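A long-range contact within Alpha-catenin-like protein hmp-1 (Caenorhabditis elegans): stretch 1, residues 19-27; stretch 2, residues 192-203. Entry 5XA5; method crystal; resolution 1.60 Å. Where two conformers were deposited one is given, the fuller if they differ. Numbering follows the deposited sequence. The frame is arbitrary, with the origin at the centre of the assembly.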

# COMPACT_ATOMS: atom_id res chain seq x y z
N GLU A 19 3.78 10.48 -7.61
CA GLU A 19 3.26 10.30 -6.25
C GLU A 19 3.37 8.84 -5.82
O GLU A 19 3.12 8.49 -4.67
N VAL A 20 3.75 8.00 -6.77
CA VAL A 20 3.89 6.58 -6.50
C VAL A 20 5.19 6.34 -5.75
O VAL A 20 6.28 6.68 -6.23
N ARG A 21 5.07 5.76 -4.56
CA ARG A 21 6.21 5.62 -3.66
C ARG A 21 6.64 4.16 -3.50
O ARG A 21 7.68 3.88 -2.91
N SER A 22 5.83 3.24 -4.02
CA SER A 22 6.11 1.81 -3.92
C SER A 22 6.61 1.27 -5.25
O SER A 22 5.94 1.46 -6.25
N LYS A 23 7.76 0.61 -5.26
CA LYS A 23 8.27 -0.01 -6.49
C LYS A 23 7.39 -1.16 -6.98
O LYS A 23 7.31 -1.43 -8.19
N ASN A 24 6.77 -1.88 -6.05
CA ASN A 24 5.84 -2.94 -6.41
C ASN A 24 4.68 -2.35 -7.20
O ASN A 24 4.33 -2.85 -8.26
N VAL A 25 4.11 -1.26 -6.69
CA VAL A 25 3.02 -0.58 -7.40
C VAL A 25 3.52 0.02 -8.71
O VAL A 25 2.87 -0.08 -9.75
N LEU A 26 4.70 0.65 -8.67
CA LEU A 26 5.22 1.34 -9.84
C LEU A 26 5.37 0.37 -11.00
O LEU A 26 4.96 0.66 -12.12
N LYS A 27 5.94 -0.81 -10.74
CA LYS A 27 6.16 -1.77 -11.83
C LYS A 27 4.84 -2.28 -12.38
O LYS A 27 4.67 -2.40 -13.59
N ARG A 192 10.82 -3.46 5.45
CA ARG A 192 10.24 -3.93 4.18
C ARG A 192 9.77 -2.75 3.35
O ARG A 192 9.95 -2.75 2.12
N ARG A 193 9.20 -1.74 4.00
CA ARG A 193 8.79 -0.54 3.29
C ARG A 193 9.99 0.14 2.65
O ARG A 193 9.93 0.62 1.51
N ALA A 194 11.10 0.20 3.40
CA ALA A 194 12.30 0.83 2.88
C ALA A 194 12.78 0.17 1.59
O ALA A 194 13.18 0.86 0.66
N ILE A 195 12.75 -1.16 1.55
CA ILE A 195 13.15 -1.91 0.36
C ILE A 195 12.23 -1.62 -0.85
O ILE A 195 12.67 -1.64 -2.01
N ASP A 196 10.97 -1.31 -0.57
CA ASP A 196 9.98 -1.08 -1.61
C ASP A 196 9.91 0.40 -2.03
O ASP A 196 9.20 0.73 -2.98
N LEU A 197 10.60 1.29 -1.33
CA LEU A 197 10.49 2.72 -1.67
C LEU A 197 11.18 3.08 -2.99
O LEU A 197 12.31 2.67 -3.25
N VAL A 198 10.48 3.87 -3.79
CA VAL A 198 10.97 4.32 -5.08
C VAL A 198 12.16 5.27 -4.94
O VAL A 198 13.19 5.07 -5.57
N LYS A 199 12.02 6.29 -4.10
CA LYS A 199 13.08 7.30 -3.95
C LYS A 199 14.10 6.91 -2.88
O LYS A 199 13.75 6.74 -1.72
N PRO A 200 15.38 6.78 -3.27
CA PRO A 200 16.46 6.34 -2.38
C PRO A 200 16.65 7.27 -1.20
O PRO A 200 17.11 6.84 -0.14
N ASN A 201 16.30 8.54 -1.38
CA ASN A 201 16.46 9.46 -0.26
C ASN A 201 15.40 9.19 0.81
O ASN A 201 15.69 9.31 2.00
N GLN A 202 14.20 8.78 0.39
CA GLN A 202 13.15 8.40 1.34
C GLN A 202 13.55 7.10 2.00
O GLN A 202 13.37 6.91 3.21
N ARG A 203 14.08 6.19 1.19
CA ARG A 203 14.62 4.94 1.69
C ARG A 203 15.65 5.21 2.80
O ARG A 203 15.52 4.69 3.91

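The most distinctive feature of this contact is the way D196 serves the first turn of a helix more than 170 residues away in sequence. Its side chain (chi1 t) leaves the backbone sideways, but the carboxylate comes nearer to the opposing stretch: OD2 accepts from S22 OG at 2.6 Å, and OD1 accepts from the backbone N of N24 at 2.9 Å. S22, also t, is the N-cap of helix 23-27, and its OG accepts from V25 N at 3.1 Å, so one hydroxyl caps its own helix while donating to D196. The carboxylate thereby meets the backbone NH of N24, which has no preceding helical turn to bind it.

The backbones reinforce this arrangement through a single bridge centred on S22 and L197, in which K23 N donates to D196 O (2.7 Å) and V198 N to R21 O (2.9 Å).

Beside the polar cluster, V198 (chi1 t) supplies the main apolar surface. Its CG2 lies 4.1 Å from CD2 of L26 (t, p), whose CA-to-CB bond points toward the second stretch, and 4.0 Å from CG of K23. The extended K23 chain (m, t, t, t) runs along the second stretch, its CE 3.3 Å from L197 O. At its tip, NZ donates to water 2 (2.8 Å), which in turn donates to I195 O (2.6 Å).

On R21 (m, t, t), CB lies 3.9 Å from R193 NH2 and CD 4.0 Å from OE1 of Q202, whose CA-to-CB bond points toward the first stretch. Water 1 accepts from K199 N (3.0 Å) and donates to Q202 OE1 (2.8 Å), with a weak bond to R21 O (3.4 Å). Water 3 links N24 ND2 (2.9 Å) to D196 OD2 (3.1 Å), adding a solvent-mediated partner to the carboxylate.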

# COMPACT_ATOMS: atom_id res chain seq x y z
CB GLU A 19 1.81 10.76 -6.17
CG GLU A 19 1.64 12.25 -6.38
CD GLU A 19 0.19 12.70 -6.34
OE1 GLU A 19 -0.46 12.49 -5.29
OE2 GLU A 19 -0.29 13.25 -7.35
CB VAL A 20 3.84 5.78 -7.80
CG1 VAL A 20 3.91 4.29 -7.54
CG2 VAL A 20 2.53 6.11 -8.51
CB ARG A 21 5.90 6.24 -2.30
CG ARG A 21 5.57 7.71 -2.42
CD ARG A 21 5.31 8.36 -1.08
NE ARG A 21 5.22 9.81 -1.22
CZ ARG A 21 4.13 10.53 -0.96
NH1 ARG A 21 3.03 9.93 -0.52
NH2 ARG A 21 4.15 11.84 -1.11
CB SER A 22 4.85 1.04 -3.51
OG SER A 22 4.94 -0.35 -3.80
CB LYS A 23 9.68 -0.54 -6.29
CG LYS A 23 10.74 0.51 -6.13
CD LYS A 23 12.07 -0.24 -5.88
CE LYS A 23 13.22 0.68 -5.67
NZ LYS A 23 14.47 -0.10 -5.54
CB ASN A 24 5.35 -3.66 -5.14
CG ASN A 24 4.55 -4.91 -5.44
OD1 ASN A 24 4.51 -5.38 -6.57
ND2 ASN A 24 3.91 -5.45 -4.41
CB VAL A 25 2.40 0.53 -6.54
CG1 VAL A 25 1.38 1.33 -7.34
CG2 VAL A 25 1.75 -0.07 -5.32
CB LEU A 26 6.57 2.01 -9.53
CG LEU A 26 7.18 2.82 -10.69
CD1 LEU A 26 6.18 3.86 -11.20
CD2 LEU A 26 8.48 3.49 -10.28
CB LYS A 27 7.01 -2.95 -11.37
CG LYS A 27 8.46 -2.53 -11.11
CD LYS A 27 9.40 -3.72 -11.06
CE LYS A 27 8.99 -4.71 -10.00
NZ LYS A 27 8.96 -4.07 -8.65
CB ARG A 192 9.09 -4.90 4.43
CG ARG A 192 9.52 -6.18 5.13
CD ARG A 192 8.35 -7.13 5.39
NE ARG A 192 7.95 -7.85 4.19
CZ ARG A 192 6.73 -7.81 3.66
NH1 ARG A 192 5.78 -7.08 4.23
NH2 ARG A 192 6.46 -8.51 2.57
CB ARG A 193 8.06 0.43 4.24
CG ARG A 193 7.58 1.70 3.57
CD ARG A 193 6.60 1.34 2.49
NE ARG A 193 6.08 2.53 1.83
CZ ARG A 193 5.16 2.48 0.87
NH1 ARG A 193 4.67 1.31 0.48
NH2 ARG A 193 4.75 3.60 0.29
CB ALA A 194 13.39 0.80 3.93
CB ILE A 195 13.14 -3.44 0.67
CG1 ILE A 195 14.30 -3.78 1.61
CG2 ILE A 195 13.22 -4.28 -0.60
CD1 ILE A 195 14.28 -5.22 2.08
CB ASP A 196 8.61 -1.56 -1.12
CG ASP A 196 7.57 -1.68 -2.23
OD1 ASP A 196 7.92 -2.03 -3.38
OD2 ASP A 196 6.38 -1.44 -1.93
CB LEU A 197 11.05 3.59 -0.55
CG LEU A 197 10.11 3.75 0.64
CD1 LEU A 197 10.78 4.57 1.76
CD2 LEU A 197 8.80 4.40 0.22
CB VAL A 198 9.83 5.01 -5.89
CG1 VAL A 198 10.39 5.74 -7.11
CG2 VAL A 198 8.75 3.99 -6.27
CB LYS A 199 12.46 8.65 -3.62
CG LYS A 199 11.35 9.07 -4.57
CD LYS A 199 11.24 10.57 -4.66
CE LYS A 199 10.65 10.99 -6.00
NZ LYS A 199 10.83 12.44 -6.26
CB PRO A 200 17.70 6.35 -3.29
CG PRO A 200 17.18 6.34 -4.68
CD PRO A 200 15.88 7.08 -4.63
CB ASN A 201 16.42 10.92 -0.74
CG ASN A 201 15.08 11.32 -1.31
OD1 ASN A 201 14.76 10.99 -2.46
ND2 ASN A 201 14.30 12.06 -0.53
CB GLN A 202 11.80 8.27 0.63
CG GLN A 202 11.19 9.62 0.26
CD GLN A 202 9.90 9.51 -0.51
OE1 GLN A 202 9.25 8.46 -0.52
NE2 GLN A 202 9.50 10.60 -1.15
CB ARG A 203 15.27 4.14 0.56
CG ARG A 203 15.92 2.85 1.00
CD ARG A 203 16.82 2.32 -0.12
NE ARG A 203 17.97 3.21 -0.27
CZ ARG A 203 18.70 3.35 -1.37
NH1 ARG A 203 18.42 2.64 -2.46
NH2 ARG A 203 19.72 4.19 -1.38
O HOH W 1 9.39 6.86 -2.86
O HOH W 2 14.74 -1.97 -3.54
O HOH W 3 4.69 -4.07 -1.95